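Local coordinates for protein carboxyvinyl-carboxyphosphonate phosphorylmutase (Bacillus anthracis, PDB 4IQD) that belongs to the phosphoenolpyruvate phosphomutase family of TIM-barrel enzymes and carries bound pyruvic acid, at residues 195-200 / 204-209; 41-46 / 281-286. All coordinates share one frame; numbering follows the deposited sequence.

Interaction 1 of 2, residues 195-200 / 204-209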
loop_
_atom_site.group_PDB
_atom_site.type_symbol
_atom_site.label_atom_id
_atom_site.label_comp_id
_atom_site.label_asym_id
_atom_site.label_seq_id
_atom_site.Cartn_x
_atom_site.Cartn_y
_atom_site.Cartn_z
ATOM N N GLU A 195 -14.260 21.482 -9.567
ATOM C CA GLU A 195 -14.988 20.221 -9.512
ATOM C C GLU A 195 -16.331 20.268 -10.234
ATOM O O GLU A 195 -17.154 21.160 -10.005
ATOM C CB GLU A 195 -15.179 19.761 -8.065
ATOM C CG GLU A 195 -16.214 18.647 -7.895
ATOM C CD GLU A 195 -15.744 17.296 -8.412
ATOM O OE1 GLU A 195 -14.550 17.159 -8.749
ATOM O OE2 GLU A 195 -16.574 16.364 -8.473
ATOM N N ALA A 196 -16.526 19.298 -11.120
ATOM C CA ALA A 196 -17.804 19.082 -11.780
ATOM C C ALA A 196 -18.340 20.301 -12.513
ATOM O O ALA A 196 -19.457 20.742 -12.244
ATOM C CB ALA A 196 -18.837 18.567 -10.783
ATOM N N LEU A 197 -17.550 20.856 -13.424
ATOM C CA LEU A 197 -18.113 21.760 -14.414
ATOM C C LEU A 197 -18.874 20.858 -15.373
ATOM O O LEU A 197 -18.530 19.692 -15.531
ATOM C CB LEU A 197 -17.032 22.550 -15.136
ATOM C CG LEU A 197 -16.201 23.527 -14.310
ATOM C CD1 LEU A 197 -15.158 24.170 -15.203
ATOM C CD2 LEU A 197 -17.087 24.578 -13.670
ATOM N N GLN A 198 -19.914 21.385 -16.007
ATOM C CA GLN A 198 -20.927 20.512 -16.591
ATOM C C GLN A 198 -20.951 20.364 -18.112
ATOM O O GLN A 198 -21.806 19.656 -18.644
ATOM C CB GLN A 198 -22.311 20.905 -16.066
ATOM C CG GLN A 198 -22.435 20.735 -14.559
ATOM C CD GLN A 198 -23.738 21.264 -14.011
ATOM O OE1 GLN A 198 -24.686 21.498 -14.755
ATOM N NE2 GLN A 198 -23.792 21.455 -12.700
ATOM N N SER A 199 -20.020 21.004 -18.813
ATOM C CA SER A 199 -20.009 20.921 -20.270
ATOM C C SER A 199 -18.750 21.486 -20.898
ATOM O O SER A 199 -17.946 22.139 -20.238
ATOM C CB SER A 199 -21.209 21.665 -20.855
ATOM O OG SER A 199 -21.096 23.056 -20.619
ATOM N N GLU A 200 -18.606 21.234 -22.195
ATOM C CA GLU A 200 -17.542 21.827 -22.984
ATOM C C GLU A 200 -17.511 23.349 -22.868
ATOM O O GLU A 200 -16.450 23.943 -22.672
ATOM C CB GLU A 200 -17.626 21.375 -24.454
ATOM C CG GLU A 200 -16.679 22.115 -25.410
ATOM C CD GLU A 200 -16.062 21.209 -26.474
ATOM O OE1 GLU A 200 -15.391 21.734 -27.389
ATOM O OE2 GLU A 200 -16.237 19.975 -26.393
ATOM N N ARG A 204 -14.426 25.816 -21.236
ATOM C CA ARG A 204 -13.836 26.921 -21.986
ATOM C C ARG A 204 -14.152 28.284 -21.365
ATOM O O ARG A 204 -13.299 29.170 -21.336
ATOM C CB ARG A 204 -14.313 26.884 -23.440
ATOM C CG ARG A 204 -14.044 25.568 -24.165
ATOM C CD ARG A 204 -14.436 25.667 -25.637
ATOM N NE ARG A 204 -14.091 24.474 -26.410
ATOM C CZ ARG A 204 -12.921 24.281 -27.015
ATOM N NH1 ARG A 204 -11.968 25.197 -26.932
ATOM N NH2 ARG A 204 -12.697 23.167 -27.698
ATOM N N LEU A 205 -15.377 28.447 -20.873
ATOM C CA LEU A 205 -15.782 29.704 -20.250
ATOM C C LEU A 205 -15.047 29.946 -18.940
ATOM O O LEU A 205 -14.614 31.063 -18.657
ATOM C CB LEU A 205 -17.284 29.728 -19.988
ATOM C CG LEU A 205 -17.776 30.952 -19.213
ATOM C CD1 LEU A 205 -17.476 32.237 -19.977
ATOM C CD2 LEU A 205 -19.258 30.846 -18.910
ATOM N N PHE A 206 -14.930 28.895 -18.137
ATOM C CA PHE A 206 -14.261 29.001 -16.850
ATOM C C PHE A 206 -12.802 29.374 -17.079
ATOM O O PHE A 206 -12.271 30.267 -16.427
ATOM C CB PHE A 206 -14.374 27.684 -16.080
ATOM C CG PHE A 206 -13.993 27.791 -14.628
ATOM C CD1 PHE A 206 -14.950 28.061 -13.664
ATOM C CD2 PHE A 206 -12.681 27.606 -14.225
ATOM C CE1 PHE A 206 -14.605 28.155 -12.326
ATOM C CE2 PHE A 206 -12.330 27.698 -12.889
ATOM C CZ PHE A 206 -13.294 27.974 -11.939
ATOM N N ASN A 207 -12.173 28.685 -18.027
ATOM C CA ASN A 207 -10.803 28.974 -18.429
ATOM C C ASN A 207 -10.645 30.422 -18.879
ATOM O O ASN A 207 -9.626 31.059 -18.610
ATOM C CB ASN A 207 -10.386 28.023 -19.557
ATOM C CG ASN A 207 -8.934 28.189 -19.962
ATOM O OD1 ASN A 207 -8.088 28.574 -19.156
ATOM N ND2 ASN A 207 -8.639 27.895 -21.223
ATOM N N SER A 208 -11.672 30.940 -19.545
ATOM C CA SER A 208 -11.633 32.282 -20.109
ATOM C C SER A 208 -11.752 33.355 -19.039
ATOM O O SER A 208 -11.236 34.458 -19.193
ATOM C CB SER A 208 -12.756 32.457 -21.129
ATOM O OG SER A 208 -12.598 33.669 -21.844
ATOM N N LYS A 209 -12.437 33.029 -17.953
ATOM C CA LYS A 209 -12.718 34.015 -16.921
ATOM C C LYS A 209 -11.793 33.891 -15.715
ATOM O O LYS A 209 -11.835 34.726 -14.815
ATOM C CB LYS A 209 -14.176 33.906 -16.469
ATOM C CG LYS A 209 -14.932 35.227 -16.466
ATOM C CD LYS A 209 -15.523 35.529 -17.830
ATOM C CE LYS A 209 -16.090 36.936 -17.887
ATOM N NZ LYS A 209 -17.075 37.194 -16.800
#
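R204 reaches back one helical turn to E200. CB leaves the helix beside the E200 carbonyl, and CG passes closest to that oxygen, 3.3 Å from E200 O. From CG to NE the chain is extended, which carries the guanidinium alongside the E200 side chain, the two pointing the same way. At the tip, NE lies 3.2 Å from E200 OE1 and NH2 lies 3.1 Å from the same oxygen. One carboxylate oxygen thus accepts both bonds of a side-on salt bridge. It sits in the guanidinium plane, whereas both donors approach from one face of the carboxylate, and the N-H angles of 148° and 152° show that neither bond is straight. The same two residues are also joined by the i to i+4 backbone bond of the helix, from R204 N to E200 O, 3.1 Å long. On the buried side L197 crosses F206 at about a right angle: its CD1 is 3.7 Å from F206 CB and comes obliquely to the ring, which also packs on I178 and A181 of helix 174-187. S199, at the N-cap, bonds through OG to E202 N. The arrangement is that of an N-capped helix start followed by an i to i+4 salt bridge, set where the loop after strand 191-194 of the TIM barrel leads into helix 200-209.

Interaction 2 of 2, residues 41-46 / 281-286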
loop_
_atom_site.group_PDB
_atom_site.type_symbol
_atom_site.label_atom_id
_atom_site.label_comp_id
_atom_site.label_asym_id
_atom_site.label_seq_id
_atom_site.Cartn_x
_atom_site.Cartn_y
_atom_site.Cartn_z
ATOM N N ALA A 41 3.087 1.531 -6.890
ATOM C CA ALA A 41 2.322 2.202 -7.933
ATOM C C ALA A 41 3.097 3.404 -8.462
ATOM O O ALA A 41 3.075 3.691 -9.656
ATOM C CB ALA A 41 0.956 2.630 -7.407
ATOM N N ALA A 42 3.793 4.092 -7.563
ATOM C CA ALA A 42 4.607 5.242 -7.933
ATOM C C ALA A 42 5.732 4.844 -8.888
ATOM O O ALA A 42 6.016 5.545 -9.857
ATOM C CB ALA A 42 5.175 5.899 -6.687
ATOM N N LEU A 43 6.360 3.708 -8.610
ATOM C CA LEU A 43 7.453 3.213 -9.435
ATOM C C LEU A 43 6.984 2.778 -10.820
ATOM O O LEU A 43 7.669 3.005 -11.814
ATOM C CB LEU A 43 8.158 2.054 -8.728
ATOM C CG LEU A 43 8.960 2.455 -7.487
ATOM C CD1 LEU A 43 9.303 1.239 -6.633
ATOM C CD2 LEU A 43 10.222 3.202 -7.896
ATOM N N VAL A 44 5.817 2.148 -10.881
ATOM C CA VAL A 44 5.264 1.698 -12.153
ATOM C C VAL A 44 4.875 2.878 -13.035
ATOM O O VAL A 44 5.077 2.852 -14.248
ATOM C CB VAL A 44 4.033 0.805 -11.954
ATOM C CG1 VAL A 44 3.518 0.318 -13.291
ATOM C CG2 VAL A 44 4.376 -0.368 -11.075
ATOM N N ALA A 45 4.318 3.912 -12.414
ATOM C CA ALA A 45 3.924 5.111 -13.137
ATOM C C ALA A 45 5.131 5.769 -13.789
ATOM O O ALA A 45 5.100 6.100 -14.974
ATOM C CB ALA A 45 3.225 6.086 -12.203
ATOM N N ARG A 46 6.189 5.950 -13.003
ATOM C CA ARG A 46 7.434 6.533 -13.486
ATOM C C ARG A 46 7.940 5.745 -14.682
ATOM O O ARG A 46 8.208 6.308 -15.741
ATOM C CB ARG A 46 8.485 6.530 -12.370
ATOM C CG ARG A 46 9.773 7.294 -12.682
ATOM C CD ARG A 46 10.907 6.378 -13.136
ATOM N NE ARG A 46 11.301 5.409 -12.115
ATOM C CZ ARG A 46 12.169 5.660 -11.139
ATOM N NH1 ARG A 46 12.728 6.858 -11.041
ATOM N NH2 ARG A 46 12.471 4.718 -10.258
ATOM N N TYR A 281 12.606 -7.194 -9.762
ATOM C CA TYR A 281 14.034 -6.972 -9.552
ATOM C C TYR A 281 14.449 -5.595 -10.053
ATOM O O TYR A 281 15.117 -4.837 -9.351
ATOM C CB TYR A 281 14.828 -8.067 -10.278
ATOM C CG TYR A 281 16.340 -7.956 -10.208
ATOM C CD1 TYR A 281 17.071 -8.719 -9.305
ATOM C CD2 TYR A 281 17.038 -7.119 -11.072
ATOM C CE1 TYR A 281 18.452 -8.634 -9.253
ATOM C CE2 TYR A 281 18.415 -7.024 -11.021
ATOM C CZ TYR A 281 19.117 -7.782 -10.111
ATOM O OH TYR A 281 20.488 -7.686 -10.063
ATOM N N GLU A 282 14.031 -5.272 -11.269
ATOM C CA GLU A 282 14.416 -4.016 -11.891
ATOM C C GLU A 282 13.570 -2.844 -11.399
ATOM O O GLU A 282 14.033 -1.706 -11.385
ATOM C CB GLU A 282 14.343 -4.137 -13.417
ATOM C CG GLU A 282 14.928 -2.953 -14.179
ATOM C CD GLU A 282 16.439 -2.828 -14.033
ATOM O OE1 GLU A 282 17.076 -3.741 -13.463
ATOM O OE2 GLU A 282 16.992 -1.810 -14.498
ATOM N N THR A 283 12.337 -3.120 -10.986
ATOM C CA THR A 283 11.445 -2.053 -10.533
ATOM C C THR A 283 11.894 -1.442 -9.211
ATOM O O THR A 283 11.897 -0.221 -9.054
ATOM C CB THR A 283 9.991 -2.530 -10.399
ATOM O OG1 THR A 283 9.486 -2.882 -11.691
ATOM C CG2 THR A 283 9.126 -1.426 -9.819
ATOM N N ILE A 284 12.275 -2.288 -8.261
ATOM C CA ILE A 284 12.787 -1.793 -6.987
ATOM C C ILE A 284 14.304 -1.623 -7.028
ATOM O O ILE A 284 14.941 -1.434 -5.995
ATOM C CB ILE A 284 12.375 -2.692 -5.808
ATOM C CG1 ILE A 284 12.812 -4.132 -6.056
ATOM C CG2 ILE A 284 10.873 -2.622 -5.588
ATOM C CD1 ILE A 284 12.291 -5.100 -5.031
ATOM N N SER A 285 14.860 -1.690 -8.236
ATOM C CA SER A 285 16.275 -1.416 -8.489
ATOM C C SER A 285 17.213 -2.267 -7.645
ATOM O O SER A 285 18.196 -1.757 -7.106
ATOM C CB SER A 285 16.585 0.065 -8.256
ATOM O OG SER A 285 15.731 0.900 -9.019
ATOM N N TYR A 286 16.913 -3.555 -7.536
ATOM C CA TYR A 286 17.709 -4.456 -6.712
ATOM C C TYR A 286 19.183 -4.400 -7.104
ATOM O O TYR A 286 20.062 -4.406 -6.246
ATOM C CB TYR A 286 17.179 -5.885 -6.823
ATOM C CG TYR A 286 17.818 -6.870 -5.864
ATOM C CD1 TYR A 286 17.228 -7.160 -4.639
ATOM C CD2 TYR A 286 19.001 -7.520 -6.190
ATOM C CE1 TYR A 286 17.807 -8.067 -3.765
ATOM C CE2 TYR A 286 19.584 -8.424 -5.324
ATOM C CZ TYR A 286 18.987 -8.695 -4.116
ATOM O OH TYR A 286 19.575 -9.596 -3.257
#
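L43 meets T283 where helix 39-48 comes up against the last turn of helix 277-283. Walking along 41-46, A41 and A42 come first and face other neighbours: A41 packs on Y254 of the second subunit, A42 on L53 of strand 53-55 and on helix 74-88. L43 carries the contact. Its CB lies 3.8 Å from T283 CG2, and the two side chains are set aslant to each other. With CG anti to the carbonyl carbon (chi1 -70°), both branches lie near T283 O, CD1 at 3.8 Å and CD2 at 4.0 Å, while CD1 also comes within 4.3 Å of I284 CG2. The threonine's CG2, anti to its backbone nitrogen, faces the leucine, while OG1 bonds to E279 O. Helix 277-283 closes here in a Schellman motif: S285 has positive phi, Y286 N bonds to Y281 O at 2.9 Å, and a weak bond joins S285 N to E282 O. This helix end lies against helix 39-48 of the TIM barrel. V44, next in line, turns to Y254 of the second subunit, and A45 to L53. R46, whose CB points toward 281-286, packs on L90.

Overall arrangement
The two contacts lie on opposite sides of the chain's centre, their own centres 37 Å apart and their nearest atoms about 21 Å apart, so neither touches the other. Along the chain interaction 1 is nested within the loop that interaction 2 closes. Interaction 1 is local, between the loop that follows strand 191-194, with the first residue of helix 200-209, and the later part of that helix. Interaction 2 spans 234 intervening residues. They share no helix or strand. One thus lies within a single strand-to-helix step of the barrel, whereas the other brings the end of helix 277-283, late in the chain, against helix 39-48 near its start, beside the second subunit.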